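Local coordinates for protein lectin (Trichosanthes anguina, PDB 4HR6) that probably acts as a galactose-binding seed lectin, a nontoxic three-chain homologue of type II ribosome-inactivating proteins whose beta-trefoil chain holds methyl alpha-D-galactopyranoside, at residues 157-162 with 245-250; 190-195 with 213-218; 234-239 with 256-261. All blocks are in the same frame, centred on the assembly; numbering follows the deposited sequence.

Contact 1: residues 157-162 with 245-250; sequences TNMWLE and KKIILH. With AMG (methyl alpha-D-galactopyranoside), chain E.
K245 lays its side chain over one face of the W160 indole, where the turn leading into strand 247-250 passes strand 158-163 of a ricin-type beta-trefoil. K245 CG lies above the ring in a CH-pi contact, 3.4 Å from the centroid of the five-membered ring of W160. The chain bends at chi2 and chi4, and K245 NZ finishes off-centre, 4.4 Å from the centroid of the W160 five-membered ring, as a cation-pi partner. Lysine suits this place because its methylenes cover the indole while its charge stays at the tip. E162 helps hold the ring's rotation: W160 NE1 gives its hydrogen to the anti lone pair of E162 OE1 at 2.8 Å, nearly in the ring plane but bent to 132°. E162 OE1 is also 4.1 Å from K245 NZ, too far for a salt bridge, though the opposite charges may still attract.

Deeper in, I247 fills the apolar side, its CG2 4.0 Å from M159 CE and its CD1 facing L161 CG. Further along the strand, H250 turns a ring face to the bound galactoside. The two strands run 99° apart, and a water joins their backbones, donating to M159 O at 2.6 Å and accepting from I247 N at 2.9 Å.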
loop_
_atom_site.group_PDB
_atom_site.type_symbol
_atom_site.label_atom_id
_atom_site.label_comp_id
_atom_site.label_asym_id
_atom_site.label_seq_id
_atom_site.Cartn_x
_atom_site.Cartn_y
_atom_site.Cartn_z
ATOM N N THR C 157 6.164 -2.188 -27.286
ATOM C CA THR C 157 7.403 -2.982 -27.249
ATOM C C THR C 157 8.388 -2.475 -26.213
ATOM O O THR C 157 9.121 -3.271 -25.634
ATOM C CB THR C 157 8.127 -3.033 -28.628
ATOM O OG1 THR C 157 8.490 -1.712 -29.040
ATOM C CG2 THR C 157 7.232 -3.671 -29.703
ATOM N N ASN C 158 8.421 -1.162 -25.982
ATOM C CA ASN C 158 9.327 -0.565 -24.993
ATOM C C ASN C 158 8.613 0.206 -23.874
ATOM O O ASN C 158 7.402 0.397 -23.921
ATOM C CB ASN C 158 10.315 0.354 -25.694
ATOM C CG ASN C 158 11.584 -0.360 -26.072
ATOM O OD1 ASN C 158 11.553 -1.365 -26.782
ATOM N ND2 ASN C 158 12.716 0.144 -25.581
ATOM N N MET C 159 9.368 0.646 -22.873
ATOM C CA MET C 159 8.790 1.467 -21.809
ATOM C C MET C 159 9.761 2.451 -21.160
ATOM O O MET C 159 10.934 2.148 -20.968
ATOM C CB MET C 159 8.116 0.585 -20.738
ATOM C CG MET C 159 9.058 -0.159 -19.808
ATOM S SD MET C 159 8.189 -0.694 -18.316
ATOM C CE MET C 159 9.515 -0.548 -17.119
ATOM N N TRP C 160 9.250 3.643 -20.857
ATOM C CA TRP C 160 9.983 4.659 -20.101
ATOM C C TRP C 160 9.008 5.690 -19.508
ATOM O O TRP C 160 7.786 5.572 -19.642
ATOM C CB TRP C 160 11.041 5.356 -20.981
ATOM C CG TRP C 160 10.505 5.940 -22.261
ATOM C CD1 TRP C 160 9.703 7.036 -22.403
ATOM C CD2 TRP C 160 10.747 5.449 -23.584
ATOM N NE1 TRP C 160 9.411 7.249 -23.736
ATOM C CE2 TRP C 160 10.054 6.294 -24.481
ATOM C CE3 TRP C 160 11.490 4.378 -24.099
ATOM C CZ2 TRP C 160 10.076 6.095 -25.862
ATOM C CZ3 TRP C 160 11.510 4.183 -25.469
ATOM C CH2 TRP C 160 10.806 5.037 -26.336
ATOM N N LEU C 161 9.564 6.715 -18.877
ATOM C CA LEU C 161 8.770 7.759 -18.243
ATOM C C LEU C 161 8.377 8.896 -19.182
ATOM O O LEU C 161 9.211 9.489 -19.869
ATOM C CB LEU C 161 9.517 8.299 -17.025
ATOM C CG LEU C 161 9.651 7.251 -15.918
ATOM C CD1 LEU C 161 10.652 7.699 -14.864
ATOM C CD2 LEU C 161 8.293 6.967 -15.312
ATOM N N GLU C 162 7.081 9.167 -19.211
ATOM C CA GLU C 162 6.519 10.285 -19.929
ATOM C C GLU C 162 5.693 11.091 -18.927
ATOM O O GLU C 162 5.477 10.650 -17.798
ATOM C CB GLU C 162 5.643 9.769 -21.069
ATOM C CG GLU C 162 6.445 9.125 -22.200
ATOM C CD GLU C 162 7.261 10.137 -23.006
ATOM O OE1 GLU C 162 8.389 9.802 -23.432
ATOM O OE2 GLU C 162 6.782 11.275 -23.202
ATOM N N LYS C 245 15.575 7.727 -21.287
ATOM C CA LYS C 245 14.586 6.736 -21.715
ATOM C C LYS C 245 14.909 5.287 -21.289
ATOM O O LYS C 245 14.424 4.345 -21.916
ATOM C CB LYS C 245 14.383 6.813 -23.235
ATOM C CG LYS C 245 13.194 7.651 -23.659
ATOM C CD LYS C 245 13.416 9.129 -23.426
ATOM C CE LYS C 245 12.236 9.944 -23.939
ATOM N NZ LYS C 245 12.005 9.746 -25.401
ATOM N N LYS C 246 15.705 5.118 -20.225
ATOM C CA LYS C 246 16.117 3.784 -19.753
ATOM C C LYS C 246 15.717 3.476 -18.293
ATOM O O LYS C 246 16.200 4.111 -17.341
ATOM C CB LYS C 246 17.637 3.579 -19.924
ATOM C CG LYS C 246 18.054 2.793 -21.172
ATOM C CD LYS C 246 18.170 3.686 -22.401
ATOM C CE LYS C 246 18.721 2.952 -23.622
ATOM N NZ LYS C 246 17.657 2.490 -24.562
ATOM N N ILE C 247 14.846 2.479 -18.139
ATOM C CA ILE C 247 14.546 1.882 -16.841
ATOM C C ILE C 247 15.384 0.615 -16.697
ATOM O O ILE C 247 15.325 -0.273 -17.548
ATOM C CB ILE C 247 13.054 1.510 -16.710
ATOM C CG1 ILE C 247 12.165 2.700 -17.075
ATOM C CG2 ILE C 247 12.750 0.992 -15.300
ATOM C CD1 ILE C 247 12.498 3.964 -16.304
ATOM N N ILE C 248 16.160 0.541 -15.622
ATOM C CA ILE C 248 17.031 -0.590 -15.374
ATOM C C ILE C 248 16.700 -1.275 -14.044
ATOM O O ILE C 248 15.916 -0.753 -13.253
ATOM C CB ILE C 248 18.518 -0.160 -15.370
ATOM C CG1 ILE C 248 18.832 0.748 -14.179
ATOM C CG2 ILE C 248 18.868 0.530 -16.686
ATOM C CD1 ILE C 248 20.298 1.094 -14.027
ATOM N N LEU C 249 17.338 -2.424 -13.816
ATOM C CA LEU C 249 17.198 -3.216 -12.605
ATOM C C LEU C 249 18.490 -3.135 -11.812
ATOM O O LEU C 249 19.507 -3.680 -12.213
ATOM C CB LEU C 249 16.895 -4.669 -12.973
ATOM C CG LEU C 249 16.509 -5.629 -11.847
ATOM C CD1 LEU C 249 15.278 -5.140 -11.099
ATOM C CD2 LEU C 249 16.243 -7.003 -12.434
ATOM N N HIS C 250 18.439 -2.466 -10.669
ATOM C CA HIS C 250 19.636 -2.023 -9.977
ATOM C C HIS C 250 19.677 -2.522 -8.543
ATOM O O HIS C 250 18.677 -2.977 -8.009
ATOM C CB HIS C 250 19.654 -0.490 -10.006
ATOM C CG HIS C 250 20.970 0.114 -9.637
ATOM N ND1 HIS C 250 21.308 0.419 -8.336
ATOM C CD2 HIS C 250 22.025 0.485 -10.396
ATOM C CE1 HIS C 250 22.519 0.948 -8.310
ATOM N NE2 HIS C 250 22.975 0.999 -9.546
HETATM C C1 AMG E . 23.727 6.137 -10.385
HETATM C C2 AMG E . 22.367 6.060 -9.689
HETATM C C3 AMG E . 21.832 4.624 -9.680
HETATM C C4 AMG E . 21.824 4.066 -11.097
HETATM C C5 AMG E . 23.192 4.269 -11.769
HETATM C C6 AMG E . 23.200 3.848 -13.236
HETATM C C7 AMG E . 25.989 5.995 -9.648
HETATM O O1 AMG E . 24.707 5.374 -9.665
HETATM O O2 AMG E . 22.509 6.568 -8.360
HETATM O O3 AMG E . 20.505 4.559 -9.137
HETATM O O4 AMG E . 20.779 4.705 -11.842
HETATM O O5 AMG E . 23.585 5.641 -11.711
HETATM O O6 AMG E . 24.557 3.605 -13.631
HETATM O O HOH W 1 13.247 1.309 -20.198
#

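Contact 2: residues 190-195 with 213-218; sequences CVTASS and NNQRWV
W217 turns the N-H edge of its indole toward the V191 carbonyl. Its NE1 donates to V191 O at 3.2 Å in an almost straight bond (175°), with the oxygen in the ring plane, while the donor stands well above the plane of the V191 carbonyl. The V191 side chain crosses the indole at about a right angle and brings CG1 to 3.8 Å from W217 NE1. Further round the ring, W217 CH2 meets A193 CB, and L249 of strand 247-250 packs against both residues. Tryptophan suits the spot because one rigid side chain supplies both a polar edge for the strand and a broad apolar surface for the core.

Q215 approaches differently. Its extended chain lies beside T192, the two pointing the same way, and Q215 NE2 donates to T192 OG1 at 3.0 Å. The hydroxyl sits beside its own backbone N and anti to the carbonyl carbon (chi1 -46°), and from there T192 OG1 donates its own hydrogen bond to C190 O at 2.8 Å. The amide also lies against C190 CB, 3.4 Å from Q215 NE2, next to the C190-C209 disulfide. N214 adds a backbone bond, A193 N to N214 O at 3.0 Å, and its side chain passes T192 at a slant, N214 OD1 3.3 Å from T192 CG2.

Q215 and W217 form the QxW motif of ricin-type trefoils, here fastening the loop before strand 218-219 to strand 189-194. Both ends of the Q215 amide are engaged, because NE2 also bonds N208 O and OE1 bonds D210 N. The chemistry implies a fixed amide orientation: T192 OG1 both accepts and donates, so these buried polar groups are satisfied and the glutamine cannot flip without losing bonds.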
loop_
_atom_site.group_PDB
_atom_site.type_symbol
_atom_site.label_atom_id
_atom_site.label_comp_id
_atom_site.label_asym_id
_atom_site.label_seq_id
_atom_site.Cartn_x
_atom_site.Cartn_y
_atom_site.Cartn_z
ATOM N N CYS C 190 4.177 -8.544 -20.792
ATOM C CA CYS C 190 4.642 -8.406 -19.426
ATOM C C CYS C 190 5.847 -7.496 -19.349
ATOM O O CYS C 190 6.706 -7.529 -20.220
ATOM C CB CYS C 190 5.048 -9.773 -18.879
ATOM S SG CYS C 190 3.725 -10.748 -18.135
ATOM N N VAL C 191 5.922 -6.700 -18.287
ATOM C CA VAL C 191 7.122 -5.946 -17.969
ATOM C C VAL C 191 8.199 -6.958 -17.619
ATOM O O VAL C 191 7.985 -7.813 -16.774
ATOM C CB VAL C 191 6.885 -4.973 -16.793
ATOM C CG1 VAL C 191 8.186 -4.378 -16.297
ATOM C CG2 VAL C 191 5.912 -3.876 -17.206
ATOM N N THR C 192 9.357 -6.850 -18.270
ATOM C CA THR C 192 10.389 -7.899 -18.217
ATOM C C THR C 192 11.775 -7.305 -18.179
ATOM O O THR C 192 12.045 -6.345 -18.878
ATOM C CB THR C 192 10.344 -8.790 -19.474
ATOM O OG1 THR C 192 8.993 -9.166 -19.777
ATOM C CG2 THR C 192 11.213 -10.037 -19.275
ATOM N N ALA C 193 12.648 -7.884 -17.373
ATOM C CA ALA C 193 14.044 -7.492 -17.340
ATOM C C ALA C 193 14.880 -8.268 -18.401
ATOM O O ALA C 193 15.031 -9.490 -18.303
ATOM C CB ALA C 193 14.605 -7.730 -15.951
ATOM N N SER C 194 15.418 -7.542 -19.389
ATOM C CA SER C 194 16.282 -8.105 -20.458
ATOM C C SER C 194 17.675 -8.508 -19.986
ATOM O O SER C 194 18.079 -8.194 -18.870
ATOM C CB SER C 194 16.469 -7.080 -21.583
ATOM O OG SER C 194 15.261 -6.865 -22.278
ATOM N N SER C 195 18.407 -9.202 -20.859
ATOM C CA SER C 195 19.843 -9.489 -20.660
ATOM C C SER C 195 20.703 -8.346 -21.217
ATOM O O SER C 195 21.857 -8.168 -20.811
ATOM C CB SER C 195 20.235 -10.812 -21.331
ATOM O OG SER C 195 19.953 -10.773 -22.726
ATOM N N ASN C 213 11.260 -15.932 -14.359
ATOM C CA ASN C 213 11.743 -15.177 -13.196
ATOM C C ASN C 213 12.382 -13.808 -13.512
ATOM O O ASN C 213 13.258 -13.329 -12.788
ATOM C CB ASN C 213 12.732 -16.035 -12.396
ATOM C CG ASN C 213 13.995 -16.342 -13.173
ATOM O OD1 ASN C 213 14.024 -16.216 -14.397
ATOM N ND2 ASN C 213 15.041 -16.752 -12.469
ATOM N N ASN C 214 11.951 -13.180 -14.592
ATOM C CA ASN C 214 12.257 -11.773 -14.796
ATOM C C ASN C 214 11.014 -11.003 -15.234
ATOM O O ASN C 214 11.124 -9.929 -15.805
ATOM C CB ASN C 214 13.404 -11.624 -15.787
ATOM C CG ASN C 214 13.288 -12.583 -16.950
ATOM O OD1 ASN C 214 12.252 -12.640 -17.625
ATOM N ND2 ASN C 214 14.348 -13.359 -17.184
ATOM N N GLN C 215 9.839 -11.564 -14.942
ATOM C CA GLN C 215 8.558 -10.892 -15.148
ATOM C C GLN C 215 7.762 -10.794 -13.825
ATOM O O GLN C 215 6.548 -10.575 -13.839
ATOM C CB GLN C 215 7.742 -11.641 -16.212
ATOM C CG GLN C 215 8.460 -11.787 -17.544
ATOM C CD GLN C 215 7.593 -12.417 -18.619
ATOM O OE1 GLN C 215 6.909 -13.402 -18.377
ATOM N NE2 GLN C 215 7.626 -11.847 -19.818
ATOM N N ARG C 216 8.448 -10.966 -12.698
ATOM C CA ARG C 216 7.792 -11.054 -11.387
ATOM C C ARG C 216 8.290 -9.970 -10.458
ATOM O O ARG C 216 9.472 -9.920 -10.131
ATOM C CB ARG C 216 8.011 -12.417 -10.721
ATOM C CG ARG C 216 7.164 -12.623 -9.459
ATOM C CD ARG C 216 7.180 -14.059 -8.937
ATOM N NE ARG C 216 6.932 -14.134 -7.496
ATOM C CZ ARG C 216 7.221 -15.178 -6.713
ATOM N NH1 ARG C 216 7.781 -16.288 -7.199
ATOM N NH2 ARG C 216 6.961 -15.114 -5.420
ATOM N N TRP C 217 7.351 -9.142 -10.000
ATOM C CA TRP C 217 7.650 -7.912 -9.257
ATOM C C TRP C 217 6.856 -7.833 -7.963
ATOM O O TRP C 217 5.721 -8.280 -7.915
ATOM C CB TRP C 217 7.278 -6.719 -10.129
ATOM C CG TRP C 217 7.930 -6.787 -11.448
ATOM C CD1 TRP C 217 7.367 -7.177 -12.641
ATOM C CD2 TRP C 217 9.293 -6.499 -11.721
ATOM N NE1 TRP C 217 8.298 -7.119 -13.635
ATOM C CE2 TRP C 217 9.495 -6.718 -13.097
ATOM C CE3 TRP C 217 10.372 -6.079 -10.934
ATOM C CZ2 TRP C 217 10.726 -6.518 -13.703
ATOM C CZ3 TRP C 217 11.594 -5.889 -11.535
ATOM C CH2 TRP C 217 11.762 -6.103 -12.906
ATOM N N VAL C 218 7.450 -7.240 -6.929
ATOM C CA VAL C 218 6.720 -6.953 -5.697
ATOM C C VAL C 218 6.858 -5.472 -5.289
ATOM O O VAL C 218 7.971 -4.917 -5.214
ATOM C CB VAL C 218 7.132 -7.905 -4.547
ATOM C CG1 VAL C 218 8.625 -7.847 -4.269
ATOM C CG2 VAL C 218 6.335 -7.601 -3.287
#

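Contact 3: residues 234-239 with 256-261; sequences AMDVAR and LNQQWV. With AMG (methyl alpha-D-galactopyranoside), chain E.
V237 and W260 meet in the tightly packed half of this contact, V237 CG2 lying obliquely against the indole at CH2. M235 crosses the same indole at about a right angle: its CG touches CZ2, and its sulfur makes a Met-aromatic contact with SD 4.9 Å from the centroid of the six-membered ring of W260. An unbranched, pliable methionine fits a space also bounded by I247 and W217. V237 N, donating to N257 O at 3.0 Å, secures the backbone.

The indole's polar edge is held less firmly. W260 NE1 reaches M235 O only weakly, at 3.4 Å, and shares its hydrogen with a water that accepts from it, also weakly, while donating to both M235 O and Q258 O and so bridging the two segments.

Q258 and W260 belong to a QxW motif of the ricin-type beta-trefoil, and here the motif serves the sugar site as well as the core. Q258 OE1 is bonded by the backbone N of H253 and G254, while Q258 NE2 bonds R251 O and also D236 OD1 at 3.1 Å, so the glutamine helps to position the carboxylate. D236, with CG anti to the backbone N (chi1 172°), accepts hydrogen bonds from the galactoside on both oxygens: AMG O3 to D236 OD1 at 2.6 Å and AMG O4 to D236 OD2 at 3.1 Å. N257 suits its place by having two amide hydrogens, giving one to AMG O3 at 2.8 Å from ND2 and the other to V237 O.

At the end of 234-239 the sugar is met by backbone. R239 N donates to AMG O4 at 3.0 Å, whereas the side chain of this partly exposed arginine is not modelled.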
loop_
_atom_site.group_PDB
_atom_site.type_symbol
_atom_site.label_atom_id
_atom_site.label_comp_id
_atom_site.label_asym_id
_atom_site.label_seq_id
_atom_site.Cartn_x
_atom_site.Cartn_y
_atom_site.Cartn_z
ATOM N N ALA C 234 15.904 -3.589 -7.551
ATOM C CA ALA C 234 14.809 -2.629 -7.708
ATOM C C ALA C 234 14.799 -1.953 -9.070
ATOM O O ALA C 234 15.838 -1.650 -9.640
ATOM C CB ALA C 234 14.935 -1.558 -6.647
ATOM N N MET C 235 13.602 -1.688 -9.560
ATOM C CA MET C 235 13.380 -0.871 -10.729
ATOM C C MET C 235 13.932 0.534 -10.446
ATOM O O MET C 235 13.832 1.046 -9.326
ATOM C CB MET C 235 11.886 -0.850 -11.037
ATOM C CG MET C 235 11.537 -0.498 -12.459
ATOM S SD MET C 235 9.824 -0.844 -12.890
ATOM C CE MET C 235 9.775 -2.616 -12.736
ATOM N N ASP C 236 14.547 1.139 -11.459
ATOM C CA ASP C 236 15.462 2.259 -11.248
ATOM C C ASP C 236 15.558 3.084 -12.528
ATOM O O ASP C 236 15.807 2.541 -13.610
ATOM C CB ASP C 236 16.836 1.710 -10.819
ATOM C CG ASP C 236 17.934 2.780 -10.752
ATOM O OD1 ASP C 236 18.838 2.685 -9.886
ATOM O OD2 ASP C 236 17.908 3.700 -11.573
ATOM N N VAL C 237 15.340 4.389 -12.388
ATOM C CA VAL C 237 15.479 5.339 -13.477
ATOM C C VAL C 237 16.962 5.685 -13.597
ATOM O O VAL C 237 17.545 6.286 -12.687
ATOM C CB VAL C 237 14.650 6.625 -13.248
ATOM C CG1 VAL C 237 14.723 7.536 -14.474
ATOM C CG2 VAL C 237 13.193 6.285 -12.944
ATOM N N ALA C 238 17.565 5.277 -14.716
ATOM C CA ALA C 238 19.018 5.374 -14.923
ATOM C C ALA C 238 19.528 6.796 -14.745
ATOM O O ALA C 238 19.025 7.718 -15.399
ATOM C CB ALA C 238 19.375 4.867 -16.315
ATOM N N ARG C 239 20.501 6.961 -13.845
ATOM C CA ARG C 239 21.184 8.246 -13.606
ATOM C C ARG C 239 20.260 9.344 -13.078
ATOM O O ARG C 239 20.577 10.523 -13.195
ATOM N N LEU C 256 15.328 8.581 -4.782
ATOM C CA LEU C 256 14.119 9.015 -5.478
ATOM C C LEU C 256 13.900 8.336 -6.822
ATOM O O LEU C 256 12.748 8.139 -7.248
ATOM C CB LEU C 256 14.148 10.527 -5.679
ATOM C CG LEU C 256 14.261 11.414 -4.432
ATOM C CD1 LEU C 256 14.465 12.856 -4.868
ATOM C CD2 LEU C 256 13.032 11.290 -3.543
ATOM N N ASN C 257 14.994 7.989 -7.496
ATOM C CA ASN C 257 14.901 7.303 -8.782
ATOM C C ASN C 257 14.491 5.828 -8.655
ATOM O O ASN C 257 14.243 5.175 -9.677
ATOM C CB ASN C 257 16.209 7.427 -9.584
ATOM C CG ASN C 257 17.391 6.820 -8.864
ATOM O OD1 ASN C 257 17.477 6.887 -7.641
ATOM N ND2 ASN C 257 18.299 6.209 -9.614
ATOM N N GLN C 258 14.411 5.324 -7.415
ATOM C CA GLN C 258 13.899 3.971 -7.127
ATOM C C GLN C 258 12.560 3.958 -6.347
ATOM O O GLN C 258 12.092 2.893 -5.896
ATOM C CB GLN C 258 14.950 3.171 -6.352
ATOM C CG GLN C 258 16.079 2.663 -7.216
ATOM C CD GLN C 258 17.099 1.860 -6.440
ATOM O OE1 GLN C 258 16.932 1.603 -5.251
ATOM N NE2 GLN C 258 18.179 1.466 -7.114
ATOM N N GLN C 259 11.939 5.126 -6.215
ATOM C CA GLN C 259 10.675 5.261 -5.493
ATOM C C GLN C 259 9.568 5.443 -6.499
ATOM O O GLN C 259 9.710 6.200 -7.444
ATOM C CB GLN C 259 10.731 6.445 -4.522
ATOM C CG GLN C 259 11.519 6.168 -3.240
ATOM C CD GLN C 259 11.596 7.386 -2.331
ATOM O OE1 GLN C 259 10.684 8.215 -2.311
ATOM N NE2 GLN C 259 12.696 7.512 -1.576
ATOM N N TRP C 260 8.461 4.743 -6.279
ATOM C CA TRP C 260 7.331 4.710 -7.193
ATOM C C TRP C 260 6.028 4.731 -6.406
ATOM O O TRP C 260 6.006 4.387 -5.226
ATOM C CB TRP C 260 7.362 3.406 -8.006
ATOM C CG TRP C 260 8.638 3.174 -8.753
ATOM C CD1 TRP C 260 9.779 2.583 -8.285
ATOM C CD2 TRP C 260 8.907 3.558 -10.099
ATOM N NE1 TRP C 260 10.743 2.571 -9.265
ATOM C CE2 TRP C 260 10.221 3.150 -10.398
ATOM C CE3 TRP C 260 8.149 4.187 -11.093
ATOM C CZ2 TRP C 260 10.810 3.377 -11.650
ATOM C CZ3 TRP C 260 8.736 4.400 -12.350
ATOM C CH2 TRP C 260 10.050 3.998 -12.605
ATOM N N VAL C 261 4.938 5.097 -7.064
ATOM C CA VAL C 261 3.641 5.108 -6.428
ATOM C C VAL C 261 2.676 4.487 -7.391
ATOM O O VAL C 261 2.686 4.843 -8.568
ATOM C CB VAL C 261 3.166 6.549 -6.107
ATOM C CG1 VAL C 261 1.705 6.557 -5.677
ATOM C CG2 VAL C 261 4.060 7.193 -5.057
HETATM C C1 AMG E . 23.727 6.137 -10.385
HETATM C C2 AMG E . 22.367 6.060 -9.689
HETATM C C3 AMG E . 21.832 4.624 -9.680
HETATM C C4 AMG E . 21.824 4.066 -11.097
HETATM C C5 AMG E . 23.192 4.269 -11.769
HETATM C C6 AMG E . 23.200 3.848 -13.236
HETATM C C7 AMG E . 25.989 5.995 -9.648
HETATM O O1 AMG E . 24.707 5.374 -9.665
HETATM O O2 AMG E . 22.509 6.568 -8.360
HETATM O O3 AMG E . 20.505 4.559 -9.137
HETATM O O4 AMG E . 20.779 4.705 -11.842
HETATM O O5 AMG E . 23.585 5.641 -11.711
HETATM O O6 AMG E . 24.557 3.605 -13.631
HETATM O O HOH W 2 12.219 0.474 -7.263
#

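How the contacts relate
Within the second trefoil domain, the chain first lays down 157-162, whose partner comes only at 245-250. Inside that long loop contact 2 opens at 190-195 and closes at 213-218, so it is fully nested in contact 1. Contact 3 then opens at 234-239, before contact 1 closes, and itself closes at 256-261; the two therefore cross, while contacts 2 and 3 stand in series. Strands 234-237 and 247-250 are sheet neighbours, which joins contacts 1 and 3 directly, and both reach the galactoside. M159 SD packs on V191 CG2, and M235 CE on W217, tying contact 2 to the other two through the shared core.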